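Local coordinates for protein putative acid phosphatase WZB (Escherichia coli, PDB 2WMY) that probably removes phosphate from phosphotyrosine in proteins, as a low molecular weight protein tyrosine phosphatase, at residues S22-R27 with N62-K67; R30-S35 with A140-A145; V43-D48 with G71-S76; D52-R57 with M125-F130. The protein carries 1 engineered substitution. All coordinates share one frame; numbering follows the deposited sequence.

In the fold
Four contacts illustrate how loops and helices pack around the parallel sheet of a low molecular weight phosphatase. Contact 1 lies beside the predicted catalytic loop: the side chain of Pro23 is about 4 Å from that of Cys15, the probable nucleophile, and about 5 Å from a bound sulfate. Contact 2 shares helix 21-32, its centre about 12 Å from that of contact 1. Contact 4, also about 12 Å from contact 1 between centres, touches it where Leu66 and Ile24 meet Ala55. Contact 3, whose backbone bonds to the catalytic loop, lies across the chain's centre from contact 2, the centres of contacts 2 and 3 about 23 Å apart; the side chain of Asp48 is about 6 Å from a nickel ion.

Contact 1 (S22-R27 with N62-K67); sequences SPIGER and NGLCLK
Arg27 reaches from helix 21-32 to the backbone of Cys65 and Lys67. Its NH1 gives a nearly straight hydrogen bond (163°) to Lys67 O at 3.0 Å, the oxygen lying at the edge of the guanidinium and close to its plane. Two weak bonds add to this, from NH1 to Cys65 O and from NH2 to Lys67 O. Nearer the backbone, Arg27 CG, anti to the carbonyl carbon (chi1 -61°), packs on Leu66 CD1 at 3.9 Å, while Arg27 CB rests against Leu64 CD1 at 3.8 Å. One turn earlier on the helix, Ile24 CG1 meets Leu66 CD2 at 3.8 Å. The helix follows the predicted phosphate-binding loop of this family, and the loop 62-67 leaves helix 53-61 through a Schellman motif with Gly63 as its C-prime residue. An alanine in place of Arg27 would probably leave the carbonyls of Cys65 and Lys67 without these donors and open a gap beside Leu66. Glu26 also holds the guanidinium: its OE2 accepts from Arg27 NE at 2.7 Å in a salt bridge, using its anti lone pair. Glu26 OE1 is itself held by Ser40 OG, and Ile24 packs on Tyr134 and Leu137 of helix 127-147.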
loop_
_atom_site.group_PDB
_atom_site.type_symbol
_atom_site.label_atom_id
_atom_site.label_comp_id
_atom_site.label_asym_id
_atom_site.label_seq_id
_atom_site.Cartn_x
_atom_site.Cartn_y
_atom_site.Cartn_z
ATOM N N SER A 22 0.853 -2.599 -2.307
ATOM C CA SER A 22 1.178 -1.182 -2.101
ATOM C C SER A 22 1.253 -0.364 -3.403
ATOM O O SER A 22 0.780 0.775 -3.447
ATOM C CB SER A 22 2.389 -0.959 -1.169
ATOM O OG SER A 22 3.585 -1.564 -1.627
ATOM N N PRO A 23 1.793 -0.946 -4.483
ATOM C CA PRO A 23 1.814 -0.124 -5.700
ATOM C C PRO A 23 0.398 0.254 -6.126
ATOM O O PRO A 23 0.165 1.333 -6.660
ATOM C CB PRO A 23 2.447 -1.043 -6.752
ATOM C CG PRO A 23 3.042 -2.179 -6.004
ATOM C CD PRO A 23 2.296 -2.310 -4.716
ATOM N N ILE A 24 -0.542 -0.652 -5.900
ATOM C CA ILE A 24 -1.932 -0.393 -6.241
ATOM C C ILE A 24 -2.558 0.605 -5.261
ATOM O O ILE A 24 -3.229 1.548 -5.666
ATOM C CB ILE A 24 -2.730 -1.704 -6.301
ATOM C CG1 ILE A 24 -2.325 -2.486 -7.556
ATOM C CG2 ILE A 24 -4.221 -1.420 -6.285
ATOM C CD1 ILE A 24 -2.953 -3.877 -7.650
ATOM N N GLY A 25 -2.304 0.409 -3.971
ATOM C CA GLY A 25 -2.776 1.331 -2.950
ATOM C C GLY A 25 -2.213 2.724 -3.155
ATOM O O GLY A 25 -2.930 3.713 -3.029
ATOM N N GLU A 26 -0.925 2.800 -3.482
ATOM C CA GLU A 26 -0.269 4.079 -3.745
ATOM C C GLU A 26 -0.962 4.844 -4.860
ATOM O O GLU A 26 -1.279 6.025 -4.706
ATOM C CB GLU A 26 1.197 3.857 -4.105
ATOM C CG GLU A 26 1.877 5.010 -4.815
ATOM C CD GLU A 26 3.231 4.601 -5.404
ATOM O OE1 GLU A 26 4.134 4.211 -4.628
ATOM O OE2 GLU A 26 3.389 4.659 -6.643
ATOM N N ARG A 27 -1.195 4.168 -5.983
ATOM C CA ARG A 27 -1.731 4.831 -7.170
ATOM C C ARG A 27 -3.198 5.222 -6.984
ATOM O O ARG A 27 -3.639 6.263 -7.476
ATOM C CB ARG A 27 -1.546 3.955 -8.422
ATOM C CG ARG A 27 -0.089 3.633 -8.755
ATOM C CD ARG A 27 0.708 4.884 -9.097
ATOM N NE ARG A 27 2.147 4.623 -9.092
ATOM C CZ ARG A 27 2.895 4.503 -10.188
ATOM N NH1 ARG A 27 2.349 4.637 -11.389
ATOM N NH2 ARG A 27 4.195 4.251 -10.082
ATOM N N ASN A 62 -9.055 -2.118 -14.582
ATOM C CA ASN A 62 -9.846 -1.112 -13.872
ATOM C C ASN A 62 -9.431 0.339 -14.164
ATOM O O ASN A 62 -9.819 1.260 -13.447
ATOM C CB ASN A 62 -9.816 -1.367 -12.360
ATOM C CG ASN A 62 -10.669 -2.561 -11.945
ATOM O OD1 ASN A 62 -11.836 -2.414 -11.576
ATOM N ND2 ASN A 62 -10.089 -3.748 -12.008
ATOM N N GLY A 63 -8.636 0.537 -15.211
ATOM C CA GLY A 63 -8.267 1.875 -15.641
ATOM C C GLY A 63 -7.212 2.533 -14.775
ATOM O O GLY A 63 -7.051 3.755 -14.801
ATOM N N LEU A 64 -6.486 1.719 -14.011
ATOM C CA LEU A 64 -5.447 2.234 -13.125
ATOM C C LEU A 64 -4.054 1.929 -13.670
ATOM O O LEU A 64 -3.778 0.805 -14.085
ATOM C CB LEU A 64 -5.601 1.653 -11.715
ATOM C CG LEU A 64 -4.592 2.206 -10.703
ATOM C CD1 LEU A 64 -4.791 3.725 -10.477
ATOM C CD2 LEU A 64 -4.639 1.430 -9.389
ATOM N N CYS A 65 -3.174 2.928 -13.649
ATOM C CA CYS A 65 -1.827 2.780 -14.207
ATOM C C CYS A 65 -0.758 2.575 -13.132
ATOM O O CYS A 65 -0.608 3.394 -12.219
ATOM C CB CYS A 65 -1.468 3.985 -15.088
ATOM S SG CYS A 65 0.230 3.963 -15.782
ATOM N N LEU A 66 -0.015 1.478 -13.258
ATOM C CA LEU A 66 1.070 1.144 -12.337
ATOM C C LEU A 66 2.442 1.431 -12.939
ATOM O O LEU A 66 3.475 1.084 -12.366
ATOM C CB LEU A 66 0.985 -0.331 -11.944
ATOM C CG LEU A 66 0.322 -0.682 -10.610
ATOM C CD1 LEU A 66 -0.909 0.167 -10.337
ATOM C CD2 LEU A 66 -0.001 -2.172 -10.554
ATOM N N LYS A 67 2.461 2.077 -14.093
ATOM C CA LYS A 67 3.707 2.205 -14.831
ATOM C C LYS A 67 4.726 3.087 -14.122
ATOM O O LYS A 67 4.375 4.071 -13.476
ATOM C CB LYS A 67 3.445 2.669 -16.267
ATOM C CG LYS A 67 2.789 1.596 -17.127
ATOM C CD LYS A 67 2.397 2.122 -18.499
ATOM C CE LYS A 67 1.995 0.985 -19.417
ATOM N NZ LYS A 67 2.145 1.351 -20.852
#

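Contact 2 (R30-S35 with A140-A145)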
loop_
_atom_site.group_PDB
_atom_site.type_symbol
_atom_site.label_atom_id
_atom_site.label_comp_id
_atom_site.label_asym_id
_atom_site.label_seq_id
_atom_site.Cartn_x
_atom_site.Cartn_y
_atom_site.Cartn_z
ATOM N N ARG A 30 -3.125 8.387 -4.808
ATOM C CA ARG A 30 -2.642 9.560 -5.544
ATOM C C ARG A 30 -3.770 10.141 -6.380
ATOM O O ARG A 30 -3.951 11.351 -6.453
ATOM C CB ARG A 30 -1.474 9.202 -6.464
ATOM C CG ARG A 30 -0.159 8.947 -5.768
ATOM C CD ARG A 30 0.928 8.653 -6.788
ATOM N NE ARG A 30 2.215 8.379 -6.159
ATOM C CZ ARG A 30 3.315 8.052 -6.828
ATOM N NH1 ARG A 30 3.282 7.958 -8.150
ATOM N NH2 ARG A 30 4.447 7.824 -6.180
ATOM N N ARG A 31 -4.510 9.245 -7.017
ATOM C CA ARG A 31 -5.701 9.562 -7.790
ATOM C C ARG A 31 -6.674 10.430 -6.988
ATOM O O ARG A 31 -7.256 11.382 -7.512
ATOM C CB ARG A 31 -6.387 8.243 -8.115
ATOM C CG ARG A 31 -7.032 8.107 -9.465
ATOM C CD ARG A 31 -7.818 6.798 -9.469
ATOM N NE ARG A 31 -7.959 6.202 -10.790
ATOM C CZ ARG A 31 -8.667 5.102 -11.032
ATOM N NH1 ARG A 31 -9.300 4.492 -10.037
ATOM N NH2 ARG A 31 -8.746 4.617 -12.264
ATOM N N LEU A 32 -6.855 10.082 -5.716
ATOM C CA LEU A 32 -7.857 10.716 -4.864
ATOM C C LEU A 32 -7.329 11.951 -4.135
ATOM O O LEU A 32 -8.078 12.887 -3.855
ATOM C CB LEU A 32 -8.395 9.708 -3.843
ATOM C CG LEU A 32 -9.203 8.542 -4.408
ATOM C CD1 LEU A 32 -9.270 7.407 -3.403
ATOM C CD2 LEU A 32 -10.604 9.006 -4.804
ATOM N N LEU A 33 -6.041 11.941 -3.818
ATOM C CA LEU A 33 -5.426 13.037 -3.081
ATOM C C LEU A 33 -4.171 13.505 -3.820
ATOM O O LEU A 33 -3.048 13.232 -3.394
ATOM C CB LEU A 33 -5.091 12.586 -1.658
ATOM C CG LEU A 33 -6.185 11.780 -0.944
ATOM C CD1 LEU A 33 -5.608 10.965 0.195
ATOM C CD2 LEU A 33 -7.311 12.684 -0.447
ATOM N N PRO A 34 -4.371 14.225 -4.934
ATOM C CA PRO A 34 -3.324 14.593 -5.897
ATOM C C PRO A 34 -2.239 15.496 -5.319
ATOM O O PRO A 34 -1.153 15.568 -5.886
ATOM C CB PRO A 34 -4.096 15.360 -6.982
ATOM C CG PRO A 34 -5.539 15.032 -6.761
ATOM C CD PRO A 34 -5.675 14.804 -5.295
ATOM N N SER A 35 -2.523 16.176 -4.214
ATOM C CA SER A 35 -1.600 17.185 -3.699
ATOM C C SER A 35 -0.619 16.637 -2.670
ATOM O O SER A 35 0.249 17.365 -2.191
ATOM C CB SER A 35 -2.374 18.360 -3.103
ATOM O OG SER A 35 -3.167 17.933 -2.010
ATOM N N ALA A 140 -11.035 0.640 0.491
ATOM C CA ALA A 140 -10.243 1.153 1.609
ATOM C C ALA A 140 -9.679 2.542 1.303
ATOM O O ALA A 140 -9.645 3.421 2.178
ATOM C CB ALA A 140 -9.122 0.186 1.943
ATOM N N SER A 141 -9.239 2.728 0.057
ATOM C CA SER A 141 -8.682 4.007 -0.406
ATOM C C SER A 141 -9.699 5.146 -0.401
ATOM O O SER A 141 -9.387 6.260 0.014
ATOM C CB SER A 141 -8.108 3.870 -1.822
ATOM O OG SER A 141 -6.996 3.003 -1.822
ATOM N N LYS A 142 -10.903 4.875 -0.895
ATOM C CA LYS A 142 -11.952 5.889 -0.898
ATOM C C LYS A 142 -12.222 6.360 0.525
ATOM O O LYS A 142 -12.365 7.549 0.777
ATOM C CB LYS A 142 -13.241 5.359 -1.544
ATOM C CG LYS A 142 -13.145 5.157 -3.053
ATOM C CD LYS A 142 -14.368 4.427 -3.607
ATOM C CE LYS A 142 -14.186 4.070 -5.078
ATOM N NZ LYS A 142 -15.222 3.113 -5.583
ATOM N N ARG A 143 -12.276 5.423 1.459
ATOM C CA ARG A 143 -12.571 5.775 2.844
ATOM C C ARG A 143 -11.421 6.511 3.530
ATOM O O ARG A 143 -11.660 7.434 4.302
ATOM C CB ARG A 143 -13.006 4.545 3.636
ATOM C CG ARG A 143 -14.222 3.868 3.024
ATOM C CD ARG A 143 -14.721 2.695 3.851
ATOM N NE ARG A 143 -15.960 2.162 3.293
ATOM C CZ ARG A 143 -16.704 1.226 3.870
ATOM N NH1 ARG A 143 -16.345 0.709 5.038
ATOM N NH2 ARG A 143 -17.816 0.812 3.280
ATOM N N TRP A 144 -10.179 6.126 3.238
ATOM C CA TRP A 144 -9.040 6.877 3.763
ATOM C C TRP A 144 -9.038 8.298 3.213
ATOM O O TRP A 144 -8.674 9.236 3.912
ATOM C CB TRP A 144 -7.700 6.179 3.486
ATOM C CG TRP A 144 -7.194 5.379 4.661
ATOM C CD1 TRP A 144 -6.982 4.034 4.711
ATOM C CD2 TRP A 144 -6.852 5.886 5.961
ATOM N NE1 TRP A 144 -6.525 3.670 5.958
ATOM C CE2 TRP A 144 -6.434 4.791 6.742
ATOM C CE3 TRP A 144 -6.864 7.161 6.538
ATOM C CZ2 TRP A 144 -6.031 4.928 8.073
ATOM C CZ3 TRP A 144 -6.456 7.297 7.862
ATOM C CH2 TRP A 144 -6.051 6.186 8.614
ATOM N N ALA A 145 -9.475 8.457 1.969
ATOM C CA ALA A 145 -9.506 9.777 1.349
ATOM C C ALA A 145 -10.595 10.642 1.971
ATOM O O ALA A 145 -10.415 11.846 2.141
ATOM C CB ALA A 145 -9.706 9.663 -0.147
#
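Leu32 and Leu33 both turn their side chains toward helix 127-147 with CG anti to the carbonyl carbon and beside the backbone N (chi1 -67° and -44°), and they converge on the single methyl of Ala145. Leu32 touches it through its CB, at 3.9 Å from Ala145 CB. Leu33 uses a branch instead: its CD2 approaches Ala145 CB, also at 3.9 Å. The methyl is thus shared between the root of one leucine and the tip of the next, and a residue as small as alanine lets the backbones come close, with the CA atoms of Leu32 and Ala145 6.5 Å apart.

The far end of Leu32 goes elsewhere. Its CD1 lies against the backbone one turn earlier on the partner helix, 3.6 Å from Ser141 O, and meets Ser141 CB at 4.0 Å. That carbonyl oxygen is already engaged within its helix, accepting from Ala145 N at 2.9 Å, so the methyl packs beside a satisfied polar group. Ser141 OG takes no part across the contact, being hydrogen-bonded to Leu137 O. No hydrogen bond joins the two segments, and the fit depends on apolar packing at the protein surface.

Leu33 is the first residue to leave helical geometry, which places the contact at the C-terminal end of helix 21-32, where the chain turns toward strand 37-42. Helix 127-147 runs past this end; Ser141 also packs on Leu28 and Leu29 of helix 21-32, while Trp144 NE1 is hydrogen-bonded to Leu109 O of strand 107-109 and its ring meets Trp113 edge-to-face.

Contact 3 (V43-D48 with G71-S76); sequences VGALVD and GTKFTS
Val43 CG1 approaches the Phe74 ring obliquely, 4.3 Å from Phe74 CD2. The root of the side chain comes slightly nearer, Phe74 CB lying 4.1 Å from Val43 N. Phe74 CG stands anti to the backbone N (chi1 174°); the ring packs on Leu12 and Ile14 of strand 10-15 and on Ile96 and Ile99 of helix 90-99.

The backbones carry most of the rest. Asp48 N donates to Gly71 O at 2.9 Å in an almost straight bond (173°). The same oxygen receives a CA-H...O contact from Val47 CA at 3.4 Å. A second such contact runs the other way, from Gly71 CA to Leu46 O at 3.5 Å. Glycine suits this site, because a beta carbon on Gly71 would collide with Leu46 O.

Next along, the methyl of Ala45 faces the backbone of Thr72 and Lys73, its CB 3.6 Å from Lys73 CA. Val47 CG2 packs against Lys73 CB at 4.0 Å; the lysine chain bends at chi2, which sets CD, and Lys73 CE lies 3.8 Å from Val43 O.

Both segments are irregular loops that run in roughly opposing directions. Segment 43-48 follows strand 37-42 and is tied by backbone bonds to Cys15, Thr16 and Gly17, while Thr72 N reaches Asn18 OD1. The pairing therefore borders the P-loop, the CX5R phosphate-binding loop of low molecular weight phosphatases, which begins with the predicted nucleophile Cys15 at the end of strand 10-15.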
loop_
_atom_site.group_PDB
_atom_site.type_symbol
_atom_site.label_atom_id
_atom_site.label_comp_id
_atom_site.label_asym_id
_atom_site.label_seq_id
_atom_site.Cartn_x
_atom_site.Cartn_y
_atom_site.Cartn_z
ATOM N N VAL A 43 8.183 -4.658 3.372
ATOM C CA VAL A 43 9.018 -5.212 4.428
ATOM C C VAL A 43 9.822 -6.419 3.926
ATOM O O VAL A 43 10.785 -6.826 4.564
ATOM C CB VAL A 43 8.206 -5.581 5.680
ATOM C CG1 VAL A 43 7.597 -4.326 6.306
ATOM C CG2 VAL A 43 7.126 -6.593 5.327
ATOM N N GLY A 44 9.424 -6.979 2.783
ATOM C CA GLY A 44 10.175 -8.049 2.137
ATOM C C GLY A 44 10.326 -7.769 0.652
ATOM O O GLY A 44 10.081 -8.623 -0.194
ATOM N N ALA A 45 10.747 -6.554 0.336
ATOM C CA ALA A 45 10.596 -6.040 -1.016
ATOM C C ALA A 45 11.473 -6.748 -2.034
ATOM O O ALA A 45 12.582 -7.181 -1.727
ATOM C CB ALA A 45 10.857 -4.536 -1.049
ATOM N N LEU A 46 10.952 -6.866 -3.247
ATOM C CA LEU A 46 11.751 -7.305 -4.384
ATOM C C LEU A 46 12.324 -6.050 -5.043
ATOM O O LEU A 46 11.713 -5.464 -5.937
ATOM C CB LEU A 46 10.904 -8.130 -5.366
ATOM C CG LEU A 46 10.312 -9.444 -4.822
ATOM C CD1 LEU A 46 9.553 -10.179 -5.915
ATOM C CD2 LEU A 46 11.395 -10.343 -4.240
ATOM N N VAL A 47 13.500 -5.644 -4.576
ATOM C CA VAL A 47 14.058 -4.334 -4.899
ATOM C C VAL A 47 14.397 -4.185 -6.375
ATOM O O VAL A 47 15.082 -5.037 -6.957
ATOM C CB VAL A 47 15.292 -4.015 -4.019
ATOM C CG1 VAL A 47 15.828 -2.599 -4.309
ATOM C CG2 VAL A 47 14.925 -4.153 -2.554
ATOM N N ASP A 48 13.892 -3.100 -6.962
ATOM C CA ASP A 48 14.106 -2.769 -8.373
ATOM C C ASP A 48 13.244 -3.581 -9.342
ATOM O O ASP A 48 13.327 -3.403 -10.557
ATOM C CB ASP A 48 15.589 -2.862 -8.739
ATOM C CG ASP A 48 16.418 -1.835 -8.002
ATOM O OD1 ASP A 48 15.890 -0.732 -7.760
ATOM O OD2 ASP A 48 17.586 -2.124 -7.664
ATOM N N GLY A 71 10.162 -1.704 -7.152
ATOM C CA GLY A 71 10.131 -2.319 -5.834
ATOM C C GLY A 71 11.122 -1.652 -4.890
ATOM O O GLY A 71 12.285 -1.476 -5.241
ATOM N N THR A 72 10.660 -1.288 -3.698
ATOM C CA THR A 72 11.464 -0.526 -2.743
ATOM C C THR A 72 11.394 -1.131 -1.349
ATOM O O THR A 72 10.320 -1.502 -0.874
ATOM C CB THR A 72 10.985 0.931 -2.658
ATOM O OG1 THR A 72 11.065 1.543 -3.951
ATOM C CG2 THR A 72 11.815 1.733 -1.652
ATOM N N LYS A 73 12.547 -1.228 -0.698
ATOM C CA LYS A 73 12.639 -1.831 0.627
ATOM C C LYS A 73 12.218 -0.841 1.699
ATOM O O LYS A 73 12.680 0.298 1.700
ATOM C CB LYS A 73 14.075 -2.290 0.896
ATOM C CG LYS A 73 14.309 -2.873 2.278
ATOM C CD LYS A 73 13.538 -4.166 2.464
ATOM C CE LYS A 73 13.921 -4.859 3.768
ATOM N NZ LYS A 73 15.317 -5.384 3.745
ATOM N N PHE A 74 11.344 -1.274 2.606
ATOM C CA PHE A 74 10.977 -0.449 3.755
ATOM C C PHE A 74 12.089 -0.399 4.805
ATOM O O PHE A 74 12.663 -1.430 5.165
ATOM C CB PHE A 74 9.694 -0.948 4.420
ATOM C CG PHE A 74 9.355 -0.210 5.688
ATOM C CD1 PHE A 74 8.646 0.975 5.644
ATOM C CD2 PHE A 74 9.774 -0.685 6.922
ATOM C CE1 PHE A 74 8.337 1.666 6.817
ATOM C CE2 PHE A 74 9.474 0.003 8.089
ATOM C CZ PHE A 74 8.747 1.178 8.036
ATOM N N THR A 75 12.379 0.801 5.300
ATOM C CA THR A 75 13.399 0.992 6.333
ATOM C C THR A 75 12.941 2.053 7.327
ATOM O O THR A 75 12.081 2.871 7.011
ATOM C CB THR A 75 14.750 1.459 5.741
ATOM O OG1 THR A 75 14.609 2.788 5.220
ATOM C CG2 THR A 75 15.239 0.505 4.625
ATOM N N SER A 76 13.534 2.059 8.517
ATOM C CA SER A 76 13.210 3.087 9.503
ATOM C C SER A 76 13.525 4.473 8.953
ATOM O O SER A 76 12.797 5.426 9.204
ATOM C CB SER A 76 13.975 2.860 10.802
ATOM O OG SER A 76 15.352 3.100 10.601
#

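Contact 4 (D52-R57 with M125-F130); sequences DESAIR and MSDEAF
Ser54 and Phe130 form the close-packed side of this contact. Ser54 CB sits over the centre of the Phe130 ring, 3.6 Å from its centroid and 12° off the ring normal, a CH-pi contact. The rim of the ring reaches further along helix 53-61, with Phe130 CE1 3.7 Å from Ala55 N. An alanine in place of Phe130 would probably open a gap beneath Ser54 and Ala55 and deprive the serine methylene of its aromatic partner.

The other side is polar and carries water. Asp127 CG stands anti to the carbonyl carbon (chi1 -67°). Arg57 NH2 makes a salt bridge to Asp127 OD1 at 2.8 Å, met on the syn side of the carboxylate and near the guanidinium plane; Arg57 NE adds a weak bond to the same oxygen. Both donors address OD1, so the bridge is not two-pronged; the planes are 51° apart. One water donates to Asp127 OD1 at 2.6 Å and to Met125 O, and is also hydrogen-bonded to Ser54 OG. Another links Ser54 O to Asp127 OD1, this last bond being weak.

Asp52 caps helix 53-61, its OD2 accepting from Ser54 N at 2.6 Å and weakly from Ala55 N. The contact joins the N-terminal ends of helices 53-61 and 127-147; Asp52 also touches Cys20 and Tyr123, and Phe130 packs on Pro122, the residue after the predicted proton donor Asp121.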
loop_
_atom_site.group_PDB
_atom_site.type_symbol
_atom_site.label_atom_id
_atom_site.label_comp_id
_atom_site.label_asym_id
_atom_site.label_seq_id
_atom_site.Cartn_x
_atom_site.Cartn_y
_atom_site.Cartn_z
ATOM N N ASP A 52 4.046 -6.594 -10.190
ATOM C CA ASP A 52 3.694 -7.935 -10.635
ATOM C C ASP A 52 2.784 -7.887 -11.853
ATOM O O ASP A 52 1.916 -7.026 -11.953
ATOM C CB ASP A 52 3.023 -8.722 -9.513
ATOM C CG ASP A 52 2.619 -10.114 -9.947
ATOM O OD1 ASP A 52 3.401 -11.061 -9.724
ATOM O OD2 ASP A 52 1.531 -10.257 -10.537
ATOM N N GLU A 53 2.990 -8.824 -12.776
ATOM C CA GLU A 53 2.190 -8.905 -13.998
ATOM C C GLU A 53 0.682 -8.974 -13.720
ATOM O O GLU A 53 -0.110 -8.298 -14.380
ATOM C CB GLU A 53 2.629 -10.108 -14.834
ATOM C CG GLU A 53 2.059 -10.148 -16.232
ATOM C CD GLU A 53 2.902 -11.000 -17.163
ATOM O OE1 GLU A 53 4.143 -10.838 -17.145
ATOM O OE2 GLU A 53 2.327 -11.828 -17.908
ATOM N N SER A 54 0.287 -9.791 -12.745
ATOM C CA SER A 54 -1.126 -9.908 -12.385
ATOM C C SER A 54 -1.647 -8.617 -11.740
ATOM O O SER A 54 -2.821 -8.259 -11.894
ATOM C CB SER A 54 -1.355 -11.105 -11.458
ATOM O OG SER A 54 -1.124 -12.319 -12.154
ATOM N N ALA A 55 -0.767 -7.918 -11.027
ATOM C CA ALA A 55 -1.126 -6.631 -10.434
ATOM C C ALA A 55 -1.400 -5.606 -11.524
ATOM O O ALA A 55 -2.354 -4.838 -11.439
ATOM C CB ALA A 55 -0.029 -6.140 -9.514
ATOM N N ILE A 56 -0.549 -5.599 -12.544
ATOM C CA ILE A 56 -0.741 -4.728 -13.702
ATOM C C ILE A 56 -2.005 -5.089 -14.492
ATOM O O ILE A 56 -2.705 -4.207 -14.978
ATOM C CB ILE A 56 0.479 -4.757 -14.648
ATOM C CG1 ILE A 56 1.722 -4.262 -13.914
ATOM C CG2 ILE A 56 0.219 -3.909 -15.889
ATOM C CD1 ILE A 56 2.996 -4.434 -14.679
ATOM N N ARG A 57 -2.292 -6.381 -14.621
ATOM C CA ARG A 57 -3.522 -6.819 -15.283
ATOM C C ARG A 57 -4.768 -6.263 -14.597
ATOM O O ARG A 57 -5.588 -5.595 -15.231
ATOM C CB ARG A 57 -3.622 -8.346 -15.336
ATOM C CG ARG A 57 -3.247 -8.945 -16.674
ATOM C CD ARG A 57 -3.934 -10.291 -16.900
ATOM N NE ARG A 57 -3.746 -11.198 -15.774
ATOM C CZ ARG A 57 -2.611 -11.839 -15.516
ATOM N NH1 ARG A 57 -1.555 -11.674 -16.304
ATOM N NH2 ARG A 57 -2.530 -12.643 -14.464
ATOM N N MET A 125 -1.393 -15.753 -6.778
ATOM C CA MET A 125 -2.749 -16.285 -6.847
ATOM C C MET A 125 -3.390 -16.010 -8.211
ATOM O O MET A 125 -2.779 -15.391 -9.086
ATOM C CB MET A 125 -3.612 -15.743 -5.703
ATOM C CG MET A 125 -3.117 -16.161 -4.320
ATOM S SD MET A 125 -4.129 -15.524 -2.956
ATOM C CE MET A 125 -5.578 -16.576 -3.083
ATOM N N SER A 126 -4.615 -16.490 -8.389
ATOM C CA SER A 126 -5.305 -16.363 -9.668
ATOM C C SER A 126 -5.797 -14.938 -9.853
ATOM O O SER A 126 -5.696 -14.113 -8.944
ATOM C CB SER A 126 -6.481 -17.336 -9.733
ATOM O OG SER A 126 -7.370 -17.109 -8.654
ATOM N N ASP A 127 -6.330 -14.661 -11.036
ATOM C CA ASP A 127 -6.847 -13.340 -11.372
ATOM C C ASP A 127 -8.011 -12.907 -10.491
ATOM O O ASP A 127 -8.155 -11.723 -10.197
ATOM C CB ASP A 127 -7.289 -13.300 -12.836
ATOM C CG ASP A 127 -6.128 -13.425 -13.800
ATOM O OD1 ASP A 127 -4.969 -13.284 -13.355
ATOM O OD2 ASP A 127 -6.374 -13.662 -15.003
ATOM N N GLU A 128 -8.853 -13.852 -10.085
ATOM C CA GLU A 128 -10.029 -13.480 -9.311
ATOM C C GLU A 128 -9.645 -13.061 -7.893
ATOM O O GLU A 128 -10.336 -12.256 -7.285
ATOM C CB GLU A 128 -11.117 -14.566 -9.306
ATOM C CG GLU A 128 -10.824 -15.786 -8.453
ATOM C CD GLU A 128 -10.251 -16.934 -9.264
ATOM O OE1 GLU A 128 -9.860 -16.703 -10.432
ATOM O OE2 GLU A 128 -10.199 -18.065 -8.736
ATOM N N ALA A 129 -8.549 -13.605 -7.374
ATOM C CA ALA A 129 -8.016 -13.152 -6.089
ATOM C C ALA A 129 -7.505 -11.722 -6.224
ATOM O O ALA A 129 -7.631 -10.914 -5.300
ATOM C CB ALA A 129 -6.866 -14.040 -5.592
ATOM N N PHE A 130 -6.936 -11.417 -7.386
ATOM C CA PHE A 130 -6.483 -10.064 -7.681
ATOM C C PHE A 130 -7.655 -9.092 -7.877
ATOM O O PHE A 130 -7.592 -7.956 -7.433
ATOM C CB PHE A 130 -5.548 -10.060 -8.892
ATOM C CG PHE A 130 -4.122 -10.361 -8.541
ATOM C CD1 PHE A 130 -3.225 -9.337 -8.293
ATOM C CD2 PHE A 130 -3.682 -11.670 -8.436
ATOM C CE1 PHE A 130 -1.913 -9.616 -7.955
ATOM C CE2 PHE A 130 -2.379 -11.955 -8.099
ATOM C CZ PHE A 130 -1.490 -10.932 -7.854
HETATM O O HOH W 1 -5.043 -10.275 -12.397
HETATM O O HOH W 2 -3.226 -14.126 -11.585
#